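Local coordinates for F-actin-capping protein subunit alpha (Dictyostelium discoideum, PDB 4AKR), which caps the fast-growing barbed ends of actin filaments independently of calcium, blocking subunit exchange there without severing the filaments, at residues Phe48-Ser62 / Gln86-Glu100. Sequence-based numbering, arbitrary orientation.
Sequences FREYNTSQMVSVQTS and QVITYDHIKQEVTGE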
loop_
_atom_site.group_PDB
_atom_site.type_symbol
_atom_site.label_atom_id
_atom_site.label_comp_id
_atom_site.label_asym_id
_atom_site.label_seq_id
_atom_site.Cartn_x
_atom_site.Cartn_y
_atom_site.Cartn_z
ATOM N N PHE A 48 1.919 -2.128 -20.506
ATOM C CA PHE A 48 3.190 -2.582 -19.948
ATOM C C PHE A 48 4.260 -1.492 -20.096
ATOM O O PHE A 48 5.054 -1.251 -19.178
ATOM C CB PHE A 48 3.645 -3.866 -20.645
ATOM C CG PHE A 48 2.874 -5.091 -20.233
ATOM C CD1 PHE A 48 1.487 -5.108 -20.277
ATOM C CD2 PHE A 48 3.544 -6.243 -19.833
ATOM C CE1 PHE A 48 0.774 -6.262 -19.929
ATOM C CE2 PHE A 48 2.845 -7.396 -19.486
ATOM C CZ PHE A 48 1.454 -7.407 -19.533
ATOM N N ARG A 49 4.274 -0.835 -21.250
ATOM C CA ARG A 49 5.226 0.243 -21.505
ATOM C C ARG A 49 5.140 1.351 -20.440
ATOM O O ARG A 49 6.165 1.875 -19.980
ATOM C CB ARG A 49 4.966 0.820 -22.900
ATOM C CG ARG A 49 5.622 2.154 -23.178
ATOM C CD ARG A 49 5.503 2.500 -24.652
ATOM N NE ARG A 49 5.860 3.888 -24.914
ATOM C CZ ARG A 49 5.010 4.903 -24.820
ATOM N NH1 ARG A 49 3.748 4.679 -24.475
ATOM N NH2 ARG A 49 5.417 6.141 -25.070
ATOM N N GLU A 50 3.914 1.699 -20.055
ATOM C CA GLU A 50 3.677 2.736 -19.047
ATOM C C GLU A 50 4.279 2.333 -17.699
ATOM O O GLU A 50 4.909 3.143 -17.026
ATOM C CB GLU A 50 2.173 2.985 -18.914
ATOM C CG GLU A 50 1.751 3.878 -17.753
ATOM C CD GLU A 50 2.436 5.238 -17.747
ATOM O OE1 GLU A 50 2.725 5.766 -18.840
ATOM O OE2 GLU A 50 2.669 5.784 -16.643
ATOM N N TYR A 51 4.082 1.073 -17.321
ATOM C CA TYR A 51 4.624 0.545 -16.074
ATOM C C TYR A 51 6.155 0.501 -16.129
ATOM O O TYR A 51 6.835 1.098 -15.289
ATOM C CB TYR A 51 4.100 -0.875 -15.828
ATOM C CG TYR A 51 4.631 -1.514 -14.564
ATOM C CD1 TYR A 51 4.032 -1.268 -13.326
ATOM C CD2 TYR A 51 5.756 -2.336 -14.601
ATOM C CE1 TYR A 51 4.541 -1.824 -12.161
ATOM C CE2 TYR A 51 6.275 -2.897 -13.444
ATOM C CZ TYR A 51 5.663 -2.640 -12.228
ATOM O OH TYR A 51 6.159 -3.222 -11.088
ATOM N N ASN A 52 6.689 -0.209 -17.122
ATOM C CA ASN A 52 8.133 -0.347 -17.263
ATOM C C ASN A 52 8.868 0.982 -17.196
ATOM O O ASN A 52 9.819 1.137 -16.430
ATOM C CB ASN A 52 8.499 -1.038 -18.578
ATOM C CG ASN A 52 8.105 -2.493 -18.605
ATOM O OD1 ASN A 52 8.139 -3.176 -17.579
ATOM N ND2 ASN A 52 7.747 -2.987 -19.785
ATOM N N THR A 53 8.420 1.942 -17.997
ATOM C CA THR A 53 9.075 3.242 -18.035
ATOM C C THR A 53 8.874 4.102 -16.790
ATOM O O THR A 53 9.789 4.812 -16.391
ATOM C CB THR A 53 8.647 4.041 -19.286
ATOM O OG1 THR A 53 7.219 4.055 -19.376
ATOM C CG2 THR A 53 9.215 3.407 -20.548
ATOM N N SER A 54 7.700 4.046 -16.169
ATOM C CA SER A 54 7.477 4.858 -14.976
ATOM C C SER A 54 8.192 4.265 -13.769
ATOM O O SER A 54 8.536 4.980 -12.835
ATOM C CB SER A 54 5.976 5.028 -14.700
ATOM O OG SER A 54 5.309 3.785 -14.641
ATOM N N GLN A 55 8.420 2.957 -13.797
ATOM C CA GLN A 55 9.138 2.269 -12.725
ATOM C C GLN A 55 10.636 2.398 -12.989
ATOM O O GLN A 55 11.459 2.154 -12.100
ATOM C CB GLN A 55 8.787 0.783 -12.710
ATOM C CG GLN A 55 7.432 0.465 -12.135
ATOM C CD GLN A 55 7.402 0.609 -10.627
ATOM O OE1 GLN A 55 8.242 0.044 -9.922
ATOM N NE2 GLN A 55 6.427 1.356 -10.123
ATOM N N MET A 56 10.980 2.784 -14.218
ATOM C CA MET A 56 12.373 2.913 -14.612
ATOM C C MET A 56 13.095 1.592 -14.313
ATOM O O MET A 56 14.082 1.551 -13.577
ATOM C CB MET A 56 13.053 4.066 -13.865
ATOM C CG MET A 56 12.340 5.416 -13.996
ATOM S SD MET A 56 13.423 6.837 -13.711
ATOM C CE MET A 56 13.658 6.781 -11.967
ATOM N N VAL A 57 12.571 0.512 -14.881
ATOM C CA VAL A 57 13.160 -0.805 -14.709
ATOM C C VAL A 57 14.580 -0.818 -15.305
ATOM O O VAL A 57 14.912 -0.010 -16.167
ATOM C CB VAL A 57 12.296 -1.894 -15.404
ATOM C CG1 VAL A 57 10.907 -1.958 -14.754
ATOM C CG2 VAL A 57 12.176 -1.592 -16.908
ATOM N N SER A 58 15.415 -1.728 -14.824
ATOM C CA SER A 58 16.787 -1.846 -15.306
ATOM C C SER A 58 16.917 -3.074 -16.197
ATOM O O SER A 58 16.141 -4.024 -16.088
ATOM C CB SER A 58 17.756 -1.962 -14.133
ATOM O OG SER A 58 17.562 -3.186 -13.454
ATOM N N VAL A 59 17.903 -3.042 -17.086
ATOM C CA VAL A 59 18.143 -4.141 -18.012
ATOM C C VAL A 59 19.634 -4.417 -18.078
ATOM O O VAL A 59 20.450 -3.588 -17.673
ATOM C CB VAL A 59 17.651 -3.792 -19.439
ATOM C CG1 VAL A 59 16.144 -3.622 -19.452
ATOM C CG2 VAL A 59 18.318 -2.507 -19.919
ATOM N N GLN A 60 19.991 -5.593 -18.580
ATOM C CA GLN A 60 21.397 -5.951 -18.721
ATOM C C GLN A 60 21.701 -5.980 -20.199
ATOM O O GLN A 60 20.970 -6.605 -20.963
ATOM C CB GLN A 60 21.691 -7.334 -18.134
ATOM C CG GLN A 60 21.606 -7.436 -16.628
ATOM C CD GLN A 60 22.561 -6.497 -15.913
ATOM O OE1 GLN A 60 23.679 -6.259 -16.370
ATOM N NE2 GLN A 60 22.130 -5.973 -14.770
ATOM N N THR A 61 22.756 -5.274 -20.602
ATOM C CA THR A 61 23.180 -5.261 -21.996
ATOM C C THR A 61 24.593 -5.829 -22.010
ATOM O O THR A 61 25.175 -6.080 -20.956
ATOM C CB THR A 61 23.234 -3.841 -22.595
ATOM O OG1 THR A 61 24.317 -3.114 -22.000
ATOM C CG2 THR A 61 21.924 -3.108 -22.366
ATOM N N SER A 62 25.142 -6.022 -23.202
ATOM C CA SER A 62 26.490 -6.560 -23.337
ATOM C C SER A 62 27.538 -5.649 -22.696
ATOM O O SER A 62 28.628 -6.101 -22.344
ATOM C CB SER A 62 26.829 -6.766 -24.819
ATOM O OG SER A 62 25.914 -7.666 -25.434
ATOM N N GLN A 86 24.789 3.804 -27.001
ATOM C CA GLN A 86 24.010 2.780 -27.674
ATOM C C GLN A 86 22.507 2.995 -27.594
ATOM O O GLN A 86 22.008 3.795 -26.804
ATOM C CB GLN A 86 24.361 1.392 -27.117
ATOM C CG GLN A 86 24.041 1.180 -25.646
ATOM C CD GLN A 86 24.449 -0.205 -25.157
ATOM O OE1 GLN A 86 24.311 -0.530 -23.977
ATOM N NE2 GLN A 86 24.954 -1.027 -26.065
ATOM N N VAL A 87 21.796 2.267 -28.443
ATOM C CA VAL A 87 20.347 2.322 -28.509
ATOM C C VAL A 87 19.877 0.920 -28.191
ATOM O O VAL A 87 20.276 -0.053 -28.848
ATOM C CB VAL A 87 19.854 2.714 -29.908
ATOM C CG1 VAL A 87 18.354 2.508 -30.001
ATOM C CG2 VAL A 87 20.200 4.165 -30.183
ATOM N N ILE A 88 19.039 0.821 -27.167
ATOM C CA ILE A 88 18.524 -0.467 -26.731
ATOM C C ILE A 88 17.094 -0.686 -27.196
ATOM O O ILE A 88 16.222 0.157 -26.966
ATOM C CB ILE A 88 18.565 -0.558 -25.197
ATOM C CG1 ILE A 88 20.000 -0.357 -24.714
ATOM C CG2 ILE A 88 18.030 -1.890 -24.737
ATOM C CD1 ILE A 88 20.127 -0.198 -23.206
ATOM N N THR A 89 16.869 -1.804 -27.878
ATOM C CA THR A 89 15.534 -2.167 -28.334
ATOM C C THR A 89 15.004 -3.056 -27.210
ATOM O O THR A 89 15.709 -3.962 -26.741
ATOM C CB THR A 89 15.578 -2.940 -29.674
ATOM O OG1 THR A 89 16.236 -2.131 -30.658
ATOM C CG2 THR A 89 14.158 -3.252 -30.168
ATOM N N TYR A 90 13.767 -2.795 -26.793
ATOM C CA TYR A 90 13.153 -3.507 -25.671
ATOM C C TYR A 90 11.734 -4.028 -25.926
ATOM O O TYR A 90 10.909 -3.336 -26.513
ATOM C CB TYR A 90 13.130 -2.551 -24.471
ATOM C CG TYR A 90 12.675 -3.132 -23.155
ATOM C CD1 TYR A 90 13.491 -4.010 -22.441
ATOM C CD2 TYR A 90 11.477 -2.726 -22.575
ATOM C CE1 TYR A 90 13.136 -4.454 -21.177
ATOM C CE2 TYR A 90 11.111 -3.164 -21.309
ATOM C CZ TYR A 90 11.948 -4.024 -20.615
ATOM O OH TYR A 90 11.611 -4.436 -19.351
ATOM N N ASP A 91 11.453 -5.244 -25.476
ATOM C CA ASP A 91 10.115 -5.803 -25.634
ATOM C C ASP A 91 9.376 -5.587 -24.326
ATOM O O ASP A 91 9.621 -6.303 -23.355
ATOM C CB ASP A 91 10.165 -7.300 -25.916
ATOM C CG ASP A 91 8.793 -7.867 -26.249
ATOM O OD1 ASP A 91 7.844 -7.639 -25.463
ATOM O OD2 ASP A 91 8.661 -8.536 -27.298
ATOM N N HIS A 92 8.470 -4.613 -24.303
ATOM C CA HIS A 92 7.719 -4.290 -23.091
ATOM C C HIS A 92 6.826 -5.381 -22.526
ATOM O O HIS A 92 6.571 -5.418 -21.326
ATOM C CB HIS A 92 6.874 -3.032 -23.309
ATOM C CG HIS A 92 7.665 -1.765 -23.275
ATOM N ND1 HIS A 92 7.968 -1.045 -24.409
ATOM C CD2 HIS A 92 8.225 -1.094 -22.242
ATOM C CE1 HIS A 92 8.677 0.019 -24.075
ATOM N NE2 HIS A 92 8.846 0.012 -22.765
ATOM N N ILE A 93 6.334 -6.266 -23.378
ATOM C CA ILE A 93 5.461 -7.316 -22.892
ATOM C C ILE A 93 6.227 -8.468 -22.259
ATOM O O ILE A 93 5.801 -9.017 -21.244
ATOM C CB ILE A 93 4.562 -7.843 -24.026
ATOM C CG1 ILE A 93 3.617 -6.723 -24.471
ATOM C CG2 ILE A 93 3.779 -9.052 -23.550
ATOM C CD1 ILE A 93 2.701 -7.088 -25.600
ATOM N N LYS A 94 7.358 -8.827 -22.849
ATOM C CA LYS A 94 8.166 -9.920 -22.329
ATOM C C LYS A 94 9.150 -9.365 -21.315
ATOM O O LYS A 94 9.783 -10.119 -20.582
ATOM C CB LYS A 94 8.954 -10.584 -23.454
ATOM C CG LYS A 94 8.217 -10.682 -24.774
ATOM C CD LYS A 94 9.174 -11.125 -25.869
ATOM C CE LYS A 94 9.238 -12.626 -25.975
ATOM N NZ LYS A 94 7.975 -13.137 -26.583
ATOM N N GLN A 95 9.280 -8.041 -21.301
ATOM C CA GLN A 95 10.192 -7.346 -20.396
ATOM C C GLN A 95 11.644 -7.758 -20.629
ATOM O O GLN A 95 12.390 -8.019 -19.688
ATOM C CB GLN A 95 9.775 -7.597 -18.946
ATOM C CG GLN A 95 8.531 -6.804 -18.556
ATOM C CD GLN A 95 7.804 -7.367 -17.346
ATOM O OE1 GLN A 95 7.057 -8.349 -17.451
ATOM N NE2 GLN A 95 8.021 -6.749 -16.188
ATOM N N GLU A 96 12.045 -7.804 -21.895
ATOM C CA GLU A 96 13.407 -8.189 -22.230
ATOM C C GLU A 96 13.968 -7.411 -23.417
ATOM O O GLU A 96 13.233 -6.999 -24.318
ATOM C CB GLU A 96 13.468 -9.694 -22.514
ATOM C CG GLU A 96 12.740 -10.128 -23.775
ATOM C CD GLU A 96 12.574 -11.639 -23.871
ATOM O OE1 GLU A 96 12.832 -12.338 -22.863
ATOM O OE2 GLU A 96 12.175 -12.129 -24.950
ATOM N N VAL A 97 15.279 -7.204 -23.394
ATOM C CA VAL A 97 15.986 -6.488 -24.453
ATOM C C VAL A 97 16.081 -7.379 -25.680
ATOM O O VAL A 97 16.475 -8.536 -25.582
ATOM C CB VAL A 97 17.412 -6.107 -24.000
ATOM C CG1 VAL A 97 18.217 -5.582 -25.180
ATOM C CG2 VAL A 97 17.340 -5.058 -22.897
ATOM N N THR A 98 15.726 -6.833 -26.837
ATOM C CA THR A 98 15.759 -7.597 -28.080
ATOM C C THR A 98 16.756 -7.048 -29.089
ATOM O O THR A 98 16.933 -7.621 -30.169
ATOM C CB THR A 98 14.387 -7.600 -28.758
ATOM O OG1 THR A 98 14.071 -6.271 -29.198
ATOM C CG2 THR A 98 13.321 -8.093 -27.786
ATOM N N GLY A 99 17.390 -5.932 -28.746
ATOM C CA GLY A 99 18.355 -5.331 -29.645
ATOM C C GLY A 99 19.361 -4.437 -28.947
ATOM O O GLY A 99 19.092 -3.880 -27.883
ATOM N N GLU A 100 20.536 -4.316 -29.553
ATOM C CA GLU A 100 21.604 -3.486 -29.020
ATOM C C GLU A 100 22.445 -2.985 -30.190
ATOM O O GLU A 100 22.991 -3.778 -30.956
ATOM C CB GLU A 100 22.477 -4.294 -28.047
ATOM C CG GLU A 100 21.890 -4.483 -26.647
ATOM C CD GLU A 100 22.690 -5.475 -25.798
ATOM O OE1 GLU A 100 23.937 -5.423 -25.805
ATOM O OE2 GLU A 100 22.069 -6.310 -25.111
#
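His92, in the turn after strand 86-91, lies against helix 44-55 with its imidazole sandwiched: Arg49 CB sits 3.7 Å from the ring centroid, a CH-pi contact 6° off the normal, while Tyr90 CD2 covers the opposite face. A flat ring suits this narrow slot. Arg49 CG stands anti to the backbone N (chi1 165°), laying the start of the chain over the imidazole and sending the guanidinium to a salt bridge with Glu73. Asn52 lies beside the ring edge; its short, flat amide is nearly coplanar with the imidazole, and ND2 still reaches His92 O in a hydrogen bond (3.1 Å) on an in-plane lone pair. Asn52 OD1 is buried without a partner. Phe48 CB packs 3.4 Å from His92 O, and the ring turns an edge to that oxygen and also borders exposed Ile93.

Farther along, beta-branched Val59 packs CG1 against Tyr90 CE1 (3.6 Å) and CB against Val97 CG2 (3.7 Å), and Thr61 CG2 meets Ile88 CD1. The far end is more open: extended Glu100 spans from its strand to the end of strand 58-61, where OE1 takes hydrogen bonds from exposed Ser62, through N (2.9 Å) and OG (3.0 Å), from opposite faces of the carboxylate plane. Were Glu100 replaced by alanine, both Ser62 donors would probably lose this acceptor and the flank of Thr61 its cover.

A Schellman motif with Met56 at C-prime ends the helix and turns the chain into strand 58-61, which runs at 43° to strand 96-100 but pairs with strand 64-67. The hairpin of strands 86-91 and 96-102, whose second strand is an edge of a four-stranded antiparallel sheet, rests on both helix 44-55 and strand 58-61, with helix 23-31 flanking Phe48 and Gln95.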